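PDB 1TED: alpha-pyrone synthesis polyketide synthase-like Pks18 from Mycobacterium tuberculosis, which probably builds tri- and tetraketide alpha-pyrones by extending medium- and long-chain aliphatic acyl-CoA starters with malonyl-CoA. Local coordinates for residues 119-124 with 198-203; 136-141 with 154-159; 251-256 with 371-376; 300-305 with 385-390. All blocks are in the same frame, centred on the assembly; numbering follows the deposited sequence.

Contact 1: residues 119-124 with 198-203; sequences DVSKRA and LVVCIE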
loop_
_atom_site.group_PDB
_atom_site.type_symbol
_atom_site.label_atom_id
_atom_site.label_comp_id
_atom_site.label_asym_id
_atom_site.label_seq_id
_atom_site.Cartn_x
_atom_site.Cartn_y
_atom_site.Cartn_z
ATOM N N ASP A 119 4.242 -19.907 -5.092
ATOM C CA ASP A 119 4.343 -20.692 -6.310
ATOM C C ASP A 119 4.453 -19.832 -7.576
ATOM O O ASP A 119 5.353 -20.033 -8.391
ATOM C CB ASP A 119 3.144 -21.645 -6.403
ATOM C CG ASP A 119 3.032 -22.329 -7.760
ATOM O OD1 ASP A 119 4.075 -22.628 -8.383
ATOM O OD2 ASP A 119 1.888 -22.584 -8.194
ATOM N N VAL A 120 3.557 -18.860 -7.733
ATOM C CA VAL A 120 3.570 -17.998 -8.924
ATOM C C VAL A 120 4.841 -17.160 -9.034
ATOM O O VAL A 120 5.414 -17.042 -10.120
ATOM C CB VAL A 120 2.328 -17.083 -8.949
ATOM C CG1 VAL A 120 2.374 -16.146 -10.151
ATOM C CG2 VAL A 120 1.072 -17.942 -9.001
ATOM N N SER A 121 5.283 -16.604 -7.907
ATOM C CA SER A 121 6.503 -15.795 -7.847
ATOM C C SER A 121 7.676 -16.612 -8.366
ATOM O O SER A 121 8.517 -16.107 -9.109
ATOM C CB SER A 121 6.790 -15.359 -6.401
ATOM O OG SER A 121 5.771 -14.505 -5.905
ATOM N N LYS A 122 7.730 -17.878 -7.963
ATOM C CA LYS A 122 8.794 -18.790 -8.406
ATOM C C LYS A 122 8.716 -19.009 -9.910
ATOM O O LYS A 122 9.745 -19.035 -10.576
ATOM C CB LYS A 122 8.680 -20.168 -7.727
ATOM C CG LYS A 122 9.143 -20.244 -6.288
ATOM C CD LYS A 122 8.880 -21.648 -5.744
ATOM C CE LYS A 122 9.270 -21.783 -4.274
ATOM N NZ LYS A 122 8.910 -23.136 -3.743
ATOM N N ARG A 123 7.505 -19.188 -10.437
ATOM C CA ARG A 123 7.338 -19.415 -11.870
ATOM C C ARG A 123 7.834 -18.225 -12.683
ATOM O O ARG A 123 8.370 -18.407 -13.779
ATOM C CB ARG A 123 5.873 -19.676 -12.239
ATOM C CG ARG A 123 5.181 -20.791 -11.478
ATOM C CD ARG A 123 3.763 -21.017 -12.011
ATOM N NE ARG A 123 3.015 -21.902 -11.133
ATOM C CZ ARG A 123 1.942 -22.596 -11.491
ATOM N NH1 ARG A 123 1.469 -22.513 -12.729
ATOM N NH2 ARG A 123 1.354 -23.399 -10.615
ATOM N N ALA A 124 7.654 -17.016 -12.147
ATOM C CA ALA A 124 8.076 -15.794 -12.840
ATOM C C ALA A 124 9.594 -15.636 -12.879
ATOM O O ALA A 124 10.145 -15.065 -13.825
ATOM C CB ALA A 124 7.443 -14.567 -12.188
ATOM N N LEU A 198 10.313 -7.496 -8.043
ATOM C CA LEU A 198 9.317 -8.550 -8.127
ATOM C C LEU A 198 7.970 -7.950 -7.739
ATOM O O LEU A 198 7.831 -7.361 -6.659
ATOM C CB LEU A 198 9.667 -9.704 -7.172
ATOM C CG LEU A 198 8.627 -10.831 -7.035
ATOM C CD1 LEU A 198 8.527 -11.613 -8.335
ATOM C CD2 LEU A 198 9.020 -11.777 -5.913
ATOM N N VAL A 199 6.993 -8.077 -8.636
ATOM C CA VAL A 199 5.644 -7.570 -8.395
ATOM C C VAL A 199 4.687 -8.747 -8.255
ATOM O O VAL A 199 4.673 -9.658 -9.083
ATOM C CB VAL A 199 5.172 -6.640 -9.543
ATOM C CG1 VAL A 199 3.740 -6.190 -9.301
ATOM C CG2 VAL A 199 6.060 -5.428 -9.600
ATOM N N VAL A 200 3.884 -8.728 -7.198
ATOM C CA VAL A 200 2.963 -9.819 -6.949
ATOM C C VAL A 200 1.565 -9.316 -6.617
ATOM O O VAL A 200 1.372 -8.544 -5.677
ATOM C CB VAL A 200 3.493 -10.724 -5.786
ATOM C CG1 VAL A 200 2.541 -11.865 -5.517
ATOM C CG2 VAL A 200 4.864 -11.280 -6.141
ATOM N N CYS A 201 0.596 -9.739 -7.423
ATOM C CA CYS A 201 -0.794 -9.378 -7.211
ATOM C C CYS A 201 -1.491 -10.683 -6.839
ATOM O O CYS A 201 -1.414 -11.669 -7.567
ATOM C CB CYS A 201 -1.386 -8.776 -8.484
ATOM S SG CYS A 201 -0.513 -7.302 -9.085
ATOM N N ILE A 202 -2.146 -10.694 -5.687
ATOM C CA ILE A 202 -2.821 -11.890 -5.202
ATOM C C ILE A 202 -4.225 -11.496 -4.772
ATOM O O ILE A 202 -4.411 -10.609 -3.938
ATOM C CB ILE A 202 -2.045 -12.507 -4.003
ATOM C CG1 ILE A 202 -2.845 -13.650 -3.375
ATOM C CG2 ILE A 202 -1.730 -11.429 -2.978
ATOM C CD1 ILE A 202 -2.763 -14.959 -4.137
ATOM N N GLU A 203 -5.221 -12.153 -5.340
ATOM C CA GLU A 203 -6.579 -11.793 -5.009
ATOM C C GLU A 203 -7.406 -13.023 -4.673
ATOM O O GLU A 203 -7.552 -13.941 -5.487
ATOM C CB GLU A 203 -7.176 -11.009 -6.180
ATOM C CG GLU A 203 -7.899 -9.726 -5.788
ATOM C CD GLU A 203 -6.991 -8.629 -5.224
ATOM O OE1 GLU A 203 -6.164 -8.075 -5.982
ATOM O OE2 GLU A 203 -7.117 -8.316 -4.024
#
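S121 touches the strand with its hydroxyl, and the contact is van der Waals, a hydroxyl oxygen against methyl groups, with no hydrogen bond between 119-124 and 198-203. Its OG comes down on a methyl of V200, 3.4 Å from V200 CG2, while the other branch, V200 CG1, stands back at 4.2 Å. L198 flanks the same oxygen with one methyl, its CD2 lying 4.2 Å from S121 OG. V200 CG2 sits anti to its own carbonyl carbon, which sets that branch rather than CG1 under the serine. The residue types fit: a small side chain lets the helix come close, with CA atoms of S121 and V200 only 7.0 Å apart, and the beta-branched valine suits an extended strand.

This is helix-on-sheet packing in the N-terminal half of a thiolase fold, where helices cover both faces of a central sheet. Helix 102-125 lies on one face, and V120 and A124 extend its footing onto C228, A230 and V232 of strand 226-236.

The polar end of S121 is used within its own helix. With chi1 at -64°, S121 OG stays beside its backbone N and bonds to A117 O one turn back, so this buried hydroxyl is satisfied there.

Charge pairing is confined to the helix as well. R123 grips D119 side-on across one turn: its NE meets D119 OD1 at 3.0 Å, nearly straight (167°) but from above the carboxylate plane, whereas its NH2 reaches the syn lone pair of D119 OD2 at 2.6 Å along a more bent path.

Contact 2: residues 136-141 with 154-159; sequences GLLVLA and AIVKEL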
loop_
_atom_site.group_PDB
_atom_site.type_symbol
_atom_site.label_atom_id
_atom_site.label_comp_id
_atom_site.label_asym_id
_atom_site.label_seq_id
_atom_site.Cartn_x
_atom_site.Cartn_y
_atom_site.Cartn_z
ATOM N N GLY A 136 16.017 -6.374 -5.592
ATOM C CA GLY A 136 15.949 -5.385 -4.525
ATOM C C GLY A 136 14.594 -4.837 -4.083
ATOM O O GLY A 136 14.526 -4.073 -3.115
ATOM N N LEU A 137 13.519 -5.211 -4.767
ATOM C CA LEU A 137 12.189 -4.719 -4.404
ATOM C C LEU A 137 11.100 -5.754 -4.655
ATOM O O LEU A 137 11.102 -6.463 -5.658
ATOM C CB LEU A 137 11.859 -3.437 -5.193
ATOM C CG LEU A 137 10.487 -2.768 -5.030
ATOM C CD1 LEU A 137 10.280 -2.316 -3.592
ATOM C CD2 LEU A 137 10.396 -1.567 -5.964
ATOM N N LEU A 138 10.169 -5.823 -3.720
ATOM C CA LEU A 138 9.050 -6.738 -3.802
ATOM C C LEU A 138 7.792 -5.922 -3.554
ATOM O O LEU A 138 7.613 -5.381 -2.459
ATOM C CB LEU A 138 9.171 -7.820 -2.729
ATOM C CG LEU A 138 7.883 -8.560 -2.363
ATOM C CD1 LEU A 138 7.298 -9.228 -3.582
ATOM C CD2 LEU A 138 8.184 -9.595 -1.306
ATOM N N VAL A 139 6.935 -5.810 -4.567
ATOM C CA VAL A 139 5.691 -5.059 -4.398
ATOM C C VAL A 139 4.535 -6.043 -4.356
ATOM O O VAL A 139 4.352 -6.869 -5.260
ATOM C CB VAL A 139 5.461 -4.037 -5.537
ATOM C CG1 VAL A 139 4.198 -3.223 -5.264
ATOM C CG2 VAL A 139 6.656 -3.116 -5.654
ATOM N N LEU A 140 3.751 -5.954 -3.296
ATOM C CA LEU A 140 2.622 -6.852 -3.126
ATOM C C LEU A 140 1.319 -6.055 -3.117
ATOM O O LEU A 140 1.152 -5.134 -2.318
ATOM C CB LEU A 140 2.791 -7.623 -1.816
ATOM C CG LEU A 140 1.891 -8.814 -1.481
ATOM C CD1 LEU A 140 0.489 -8.329 -1.145
ATOM C CD2 LEU A 140 1.898 -9.805 -2.644
ATOM N N ALA A 141 0.405 -6.409 -4.018
ATOM C CA ALA A 141 -0.881 -5.733 -4.089
ATOM C C ALA A 141 -2.040 -6.692 -3.832
ATOM O O ALA A 141 -2.018 -7.851 -4.273
ATOM C CB ALA A 141 -1.049 -5.070 -5.445
ATOM N N ALA A 154 6.379 -13.739 3.744
ATOM C CA ALA A 154 6.488 -15.165 3.438
ATOM C C ALA A 154 7.168 -15.452 2.094
ATOM O O ALA A 154 7.837 -16.469 1.946
ATOM C CB ALA A 154 5.099 -15.823 3.477
ATOM N N ILE A 155 6.986 -14.568 1.116
ATOM C CA ILE A 155 7.614 -14.737 -0.192
ATOM C C ILE A 155 9.145 -14.645 -0.062
ATOM O O ILE A 155 9.885 -15.489 -0.576
ATOM C CB ILE A 155 7.119 -13.661 -1.190
ATOM C CG1 ILE A 155 5.627 -13.881 -1.495
ATOM C CG2 ILE A 155 7.940 -13.721 -2.467
ATOM C CD1 ILE A 155 5.019 -12.910 -2.514
ATOM N N VAL A 156 9.616 -13.614 0.636
ATOM C CA VAL A 156 11.046 -13.415 0.850
ATOM C C VAL A 156 11.640 -14.629 1.582
ATOM O O VAL A 156 12.696 -15.143 1.207
ATOM C CB VAL A 156 11.296 -12.123 1.687
ATOM C CG1 VAL A 156 12.773 -12.018 2.108
ATOM C CG2 VAL A 156 10.883 -10.905 0.872
ATOM N N LYS A 157 10.952 -15.076 2.629
ATOM C CA LYS A 157 11.413 -16.221 3.401
ATOM C C LYS A 157 11.358 -17.506 2.587
ATOM O O LYS A 157 12.315 -18.282 2.575
ATOM C CB LYS A 157 10.584 -16.381 4.678
ATOM C CG LYS A 157 10.892 -15.328 5.741
ATOM C CD LYS A 157 10.248 -15.668 7.074
ATOM C CE LYS A 157 10.716 -14.717 8.161
ATOM N NZ LYS A 157 10.321 -15.212 9.498
ATOM N N GLU A 158 10.244 -17.720 1.896
ATOM C CA GLU A 158 10.061 -18.910 1.083
ATOM C C GLU A 158 11.022 -19.009 -0.109
ATOM O O GLU A 158 11.602 -20.067 -0.355
ATOM C CB GLU A 158 8.629 -18.958 0.566
ATOM C CG GLU A 158 8.028 -20.331 0.625
ATOM C CD GLU A 158 7.862 -20.795 2.049
ATOM O OE1 GLU A 158 7.129 -20.123 2.806
ATOM O OE2 GLU A 158 8.466 -21.826 2.414
ATOM N N LEU A 159 11.177 -17.919 -0.858
ATOM C CA LEU A 159 12.059 -17.928 -2.027
ATOM C C LEU A 159 13.505 -17.643 -1.701
ATOM O O LEU A 159 14.358 -17.656 -2.585
ATOM C CB LEU A 159 11.601 -16.919 -3.078
ATOM C CG LEU A 159 10.474 -17.314 -4.027
ATOM C CD1 LEU A 159 9.188 -17.575 -3.251
ATOM C CD2 LEU A 159 10.281 -16.179 -5.026
#
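L138 meets I155 and V156 without any ring, amide or other flat group taking part, so the contact has no faces or edges, only methyl and methine carbons. It is the inner packing of a beta-alpha-beta unit: strand 135-142 leads into helix 151-159, which lies against the sheet before the chain returns in the neighbouring parallel strand 166-171. The short axes approach to 10.6 Å, with 129° between their N-to-C directions.

L138 carries most of the contact. Its CG lies anti to the backbone N (chi1 160°), sending the branch out from the strand, and CD2 enters the angle between two consecutive helix residues. That methyl is 3.7 Å from V156 CG2 and 4.2 Å from I155 CB. Leucine suits the strand position because its long, forked end bridges to the helix; the beta-branched I155 and V156 offer broad flanks close to the helix backbone.

V156 also packs on L256 of the second subunit, and K157 forms a salt bridge with E261 of that subunit. Two residues further along the strand, at L140, the extended tip of I155 ends with CD1 4.4 Å from L140 CD2.

Contact 3: residues 251-256 with 371-376; sequences SSFSQL and TGVAFA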
loop_
_atom_site.group_PDB
_atom_site.type_symbol
_atom_site.label_atom_id
_atom_site.label_comp_id
_atom_site.label_asym_id
_atom_site.label_seq_id
_atom_site.Cartn_x
_atom_site.Cartn_y
_atom_site.Cartn_z
ATOM N N SER A 251 5.187 3.727 -21.355
ATOM C CA SER A 251 4.626 4.879 -20.659
ATOM C C SER A 251 3.432 4.488 -19.795
ATOM O O SER A 251 2.637 3.634 -20.180
ATOM C CB SER A 251 4.201 5.936 -21.692
ATOM O OG SER A 251 3.808 7.150 -21.075
ATOM N N SER A 252 3.309 5.101 -18.620
ATOM C CA SER A 252 2.186 4.795 -17.739
ATOM C C SER A 252 1.362 6.061 -17.499
ATOM O O SER A 252 1.853 7.170 -17.688
ATOM C CB SER A 252 2.685 4.195 -16.419
ATOM O OG SER A 252 3.448 5.125 -15.679
ATOM N N PHE A 253 0.108 5.899 -17.095
ATOM C CA PHE A 253 -0.773 7.050 -16.880
ATOM C C PHE A 253 -1.857 6.778 -15.841
ATOM O O PHE A 253 -2.257 5.636 -15.626
ATOM C CB PHE A 253 -1.430 7.448 -18.211
ATOM C CG PHE A 253 -2.286 6.356 -18.823
ATOM C CD1 PHE A 253 -3.620 6.198 -18.443
ATOM C CD2 PHE A 253 -1.745 5.461 -19.747
ATOM C CE1 PHE A 253 -4.400 5.167 -18.975
ATOM C CE2 PHE A 253 -2.516 4.424 -20.283
ATOM C CZ PHE A 253 -3.846 4.277 -19.898
ATOM N N SER A 254 -2.318 7.844 -15.204
ATOM C CA SER A 254 -3.360 7.769 -14.191
ATOM C C SER A 254 -4.297 8.944 -14.442
ATOM O O SER A 254 -3.862 10.007 -14.875
ATOM C CB SER A 254 -2.777 7.917 -12.782
ATOM O OG SER A 254 -1.591 7.156 -12.606
ATOM N N GLN A 255 -5.580 8.750 -14.178
ATOM C CA GLN A 255 -6.548 9.817 -14.357
ATOM C C GLN A 255 -7.720 9.665 -13.410
ATOM O O GLN A 255 -8.498 8.716 -13.519
ATOM C CB GLN A 255 -7.074 9.841 -15.789
ATOM C CG GLN A 255 -6.393 10.852 -16.687
ATOM C CD GLN A 255 -6.750 12.282 -16.339
ATOM O OE1 GLN A 255 -7.915 12.614 -16.156
ATOM N NE2 GLN A 255 -5.746 13.136 -16.262
ATOM N N LEU A 256 -7.830 10.593 -12.469
ATOM C CA LEU A 256 -8.939 10.582 -11.532
ATOM C C LEU A 256 -10.050 11.195 -12.376
ATOM O O LEU A 256 -9.840 12.246 -12.991
ATOM C CB LEU A 256 -8.636 11.495 -10.340
ATOM C CG LEU A 256 -9.110 11.131 -8.927
ATOM C CD1 LEU A 256 -9.160 12.416 -8.084
ATOM C CD2 LEU A 256 -10.477 10.468 -8.952
ATOM N N THR A 371 2.340 -3.168 -30.511
ATOM C CA THR A 371 2.202 -2.083 -29.547
ATOM C C THR A 371 0.836 -2.163 -28.893
ATOM O O THR A 371 -0.173 -2.239 -29.577
ATOM C CB THR A 371 2.371 -0.708 -30.226
ATOM O OG1 THR A 371 3.708 -0.593 -30.719
ATOM C CG2 THR A 371 2.106 0.427 -29.246
ATOM N N GLY A 372 0.797 -2.131 -27.570
ATOM C CA GLY A 372 -0.485 -2.220 -26.909
ATOM C C GLY A 372 -0.692 -1.262 -25.759
ATOM O O GLY A 372 0.249 -0.659 -25.242
ATOM N N VAL A 373 -1.954 -1.114 -25.382
ATOM C CA VAL A 373 -2.340 -0.265 -24.275
ATOM C C VAL A 373 -3.140 -1.132 -23.314
ATOM O O VAL A 373 -4.023 -1.895 -23.726
ATOM C CB VAL A 373 -3.256 0.900 -24.710
ATOM C CG1 VAL A 373 -3.705 1.672 -23.471
ATOM C CG2 VAL A 373 -2.531 1.828 -25.719
ATOM N N ALA A 374 -2.813 -1.032 -22.036
ATOM C CA ALA A 374 -3.529 -1.781 -21.025
ATOM C C ALA A 374 -4.068 -0.763 -20.032
ATOM O O ALA A 374 -3.448 0.281 -19.801
ATOM C CB ALA A 374 -2.598 -2.756 -20.330
ATOM N N PHE A 375 -5.244 -1.035 -19.485
ATOM C CA PHE A 375 -5.809 -0.149 -18.486
ATOM C C PHE A 375 -6.861 -0.859 -17.670
ATOM O O PHE A 375 -7.446 -1.838 -18.116
ATOM C CB PHE A 375 -6.376 1.144 -19.105
ATOM C CG PHE A 375 -7.462 0.926 -20.124
ATOM C CD1 PHE A 375 -8.745 0.583 -19.734
ATOM C CD2 PHE A 375 -7.199 1.093 -21.476
ATOM C CE1 PHE A 375 -9.749 0.411 -20.677
ATOM C CE2 PHE A 375 -8.198 0.921 -22.422
ATOM C CZ PHE A 375 -9.473 0.580 -22.022
ATOM N N ALA A 376 -7.064 -0.361 -16.456
ATOM C CA ALA A 376 -8.039 -0.910 -15.534
ATOM C C ALA A 376 -8.600 0.261 -14.744
ATOM O O ALA A 376 -8.149 1.404 -14.911
ATOM C CB ALA A 376 -7.378 -1.915 -14.611
#
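F253 extends its ring across the intervening strand 382-390 to reach V373, A374 and F375. The two strands run in the same direction, 9.1 Å apart at their closest and turned by 32°, because each is antiparallel to the one between them. Both belong to the C-terminal half of the thiolase fold.

The phenylalanine rings do not stack. F253 has CG between its backbone N and carbonyl carbon, chi1 61°, which tips the ring over the middle strand instead of away from it. There the ring lies over G385, with F253 CZ 3.5 Å from G385 CA; a glycine, having no side chain, suits that place. The leading atom CZ then comes obliquely to within 4.1 Å of F375 CB and 4.0 Å of A374 O. V373 approaches differently, at the ring's edge and near its plane, where its CG1 is 4.4 Å from F253 CE2. F375 starts toward F253 at CB, but its own ring leads away, to W310 and I312 of strand 310-312 and V289 of helix 281-299. Its side chain is about 10 Å from that of C175, the probable nucleophile.

Helix 281-299 lies over this face, with M296 on F253 and L297 on V373. Since no hydrogen bond joins the segments, their contact rests on dispersion, which depends on the fit of shapes more than on direction; the backbone bonds of the middle strand set the spacing.

Contact 4: residues 300-305 with 385-390; sequences NGLQIS and GMLFDI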
loop_
_atom_site.group_PDB
_atom_site.type_symbol
_atom_site.label_atom_id
_atom_site.label_comp_id
_atom_site.label_asym_id
_atom_site.label_seq_id
_atom_site.Cartn_x
_atom_site.Cartn_y
_atom_site.Cartn_z
ATOM N N ASN A 300 2.826 10.037 -27.066
ATOM C CA ASN A 300 3.768 9.100 -27.654
ATOM C C ASN A 300 3.637 9.004 -29.165
ATOM O O ASN A 300 3.993 7.987 -29.755
ATOM C CB ASN A 300 3.594 7.717 -27.030
ATOM C CG ASN A 300 3.712 7.747 -25.525
ATOM O OD1 ASN A 300 2.811 8.206 -24.829
ATOM N ND2 ASN A 300 4.835 7.275 -25.014
ATOM N N GLY A 301 3.118 10.065 -29.783
ATOM C CA GLY A 301 2.976 10.112 -31.230
ATOM C C GLY A 301 2.082 9.058 -31.847
ATOM O O GLY A 301 2.325 8.610 -32.973
ATOM N N LEU A 302 1.027 8.688 -31.127
ATOM C CA LEU A 302 0.109 7.665 -31.597
ATOM C C LEU A 302 -1.354 8.056 -31.440
ATOM O O LEU A 302 -1.693 8.988 -30.704
ATOM C CB LEU A 302 0.363 6.368 -30.830
ATOM C CG LEU A 302 1.762 5.760 -30.937
ATOM C CD1 LEU A 302 2.008 4.797 -29.770
ATOM C CD2 LEU A 302 1.900 5.051 -32.274
ATOM N N GLN A 303 -2.206 7.325 -32.151
ATOM C CA GLN A 303 -3.656 7.507 -32.120
ATOM C C GLN A 303 -4.173 6.126 -31.754
ATOM O O GLN A 303 -3.416 5.161 -31.774
ATOM C CB GLN A 303 -4.226 7.829 -33.496
ATOM C CG GLN A 303 -3.537 8.886 -34.310
ATOM C CD GLN A 303 -4.033 8.840 -35.743
ATOM O OE1 GLN A 303 -5.231 8.691 -35.979
ATOM N NE2 GLN A 303 -3.120 8.958 -36.701
ATOM N N ILE A 304 -5.465 6.033 -31.474
ATOM C CA ILE A 304 -6.084 4.762 -31.116
ATOM C C ILE A 304 -6.004 3.704 -32.230
ATOM O O ILE A 304 -5.851 2.516 -31.951
ATOM C CB ILE A 304 -7.560 4.985 -30.695
ATOM C CG1 ILE A 304 -7.605 5.872 -29.444
ATOM C CG2 ILE A 304 -8.239 3.661 -30.413
ATOM C CD1 ILE A 304 -9.013 6.171 -28.929
ATOM N N SER A 305 -6.083 4.137 -33.486
ATOM C CA SER A 305 -6.028 3.222 -34.633
ATOM C C SER A 305 -4.670 2.555 -34.867
ATOM O O SER A 305 -4.576 1.585 -35.617
ATOM C CB SER A 305 -6.441 3.960 -35.911
ATOM O OG SER A 305 -5.548 5.025 -36.195
ATOM N N GLY A 385 -3.293 2.727 -16.343
ATOM C CA GLY A 385 -2.853 1.968 -17.499
ATOM C C GLY A 385 -1.429 2.216 -17.955
ATOM O O GLY A 385 -0.651 2.903 -17.280
ATOM N N MET A 386 -1.091 1.651 -19.113
ATOM C CA MET A 386 0.246 1.790 -19.672
ATOM C C MET A 386 0.271 1.530 -21.170
ATOM O O MET A 386 -0.598 0.839 -21.701
ATOM C CB MET A 386 1.199 0.790 -18.993
ATOM C CG MET A 386 1.039 -0.660 -19.478
ATOM S SD MET A 386 2.356 -1.806 -18.932
ATOM C CE MET A 386 1.535 -3.361 -18.970
ATOM N N LEU A 387 1.263 2.105 -21.845
ATOM C CA LEU A 387 1.483 1.879 -23.270
ATOM C C LEU A 387 2.624 0.862 -23.239
ATOM O O LEU A 387 3.551 1.016 -22.446
ATOM C CB LEU A 387 1.956 3.154 -23.989
ATOM C CG LEU A 387 2.437 2.949 -25.443
ATOM C CD1 LEU A 387 1.272 2.511 -26.325
ATOM C CD2 LEU A 387 3.032 4.235 -25.995
ATOM N N PHE A 388 2.568 -0.172 -24.072
ATOM C CA PHE A 388 3.626 -1.169 -24.051
ATOM C C PHE A 388 3.934 -1.805 -25.398
ATOM O O PHE A 388 3.149 -1.710 -26.342
ATOM C CB PHE A 388 3.280 -2.260 -23.026
ATOM C CG PHE A 388 2.081 -3.089 -23.396
ATOM C CD1 PHE A 388 2.207 -4.181 -24.254
ATOM C CD2 PHE A 388 0.818 -2.771 -22.900
ATOM C CE1 PHE A 388 1.088 -4.947 -24.613
ATOM C CE2 PHE A 388 -0.305 -3.530 -23.253
ATOM C CZ PHE A 388 -0.168 -4.619 -24.110
ATOM N N ASP A 389 5.093 -2.450 -25.468
ATOM C CA ASP A 389 5.561 -3.145 -26.665
ATOM C C ASP A 389 5.907 -4.608 -26.348
ATOM O O ASP A 389 6.597 -4.888 -25.370
ATOM C CB ASP A 389 6.820 -2.465 -27.222
ATOM C CG ASP A 389 6.509 -1.371 -28.226
ATOM O OD1 ASP A 389 5.317 -1.059 -28.443
ATOM O OD2 ASP A 389 7.470 -0.819 -28.802
ATOM N N ILE A 390 5.406 -5.536 -27.157
ATOM C CA ILE A 390 5.731 -6.948 -26.983
ATOM C C ILE A 390 6.634 -7.320 -28.163
ATOM O O ILE A 390 6.244 -7.199 -29.331
ATOM C CB ILE A 390 4.484 -7.869 -27.016
ATOM C CG1 ILE A 390 3.546 -7.557 -25.845
ATOM C CG2 ILE A 390 4.925 -9.336 -26.916
ATOM C CD1 ILE A 390 2.255 -8.371 -25.879
#
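L387 pushes one methyl, CD2, between N300 and L302, just where helix 281-299 stops in a Schellman motif. The methyl lies 3.6 Å from N300 CG and 3.7 Å from N300 CB, so the asparagine contributes its carbon stem and the body of its amide group. The two side chains approach from opposite directions. L302 crosses L387 at a slant, its CD1 standing 4.0 Å from L387 CD2 and 4.2 Å from L387 CD1.

What aims L387 is its first torsion: with chi1 at 170° the fork points away from its backbone N and toward the loop. A leucine is apt here, since its side chain also touches M296 and L297 of the helix and V373 of strand 370-378.

N300 is the last residue before the turn at the helix end; the reversal at G301, with a positive phi of 61° that favours glycine, then directs L302 toward L387.

Further out, the strand is anchored through D389, which partners both neighbouring strands: its OD1 accepts a hydrogen bond from T371 OG1 and forms a salt bridge with R250 NH1. At the helix end, the reversal is fastened by L302 N bonding to L297 O.

In the fold
All four contacts reach one mixed sheet running through the chain. Contacts 1 and 2, centres 9 Å apart, lie in its N-terminal half on neighbouring strands 196-204 and 135-142; contact 2 falls within the span of chain that contact 1 brackets. Contacts 3 and 4 follow in the C-terminal half, centres 8 Å apart; their segments alternate along the sequence, and strand 382-390 lies between strands 247-256 and 370-378 in the sheet. Between the two pairs, centres are 21 to 30 Å apart, as expected for the paired halves of a thiolase fold. The dimer brings them together differently: L256, at the end of 251-256, packs against V156 and K157 of the other subunit.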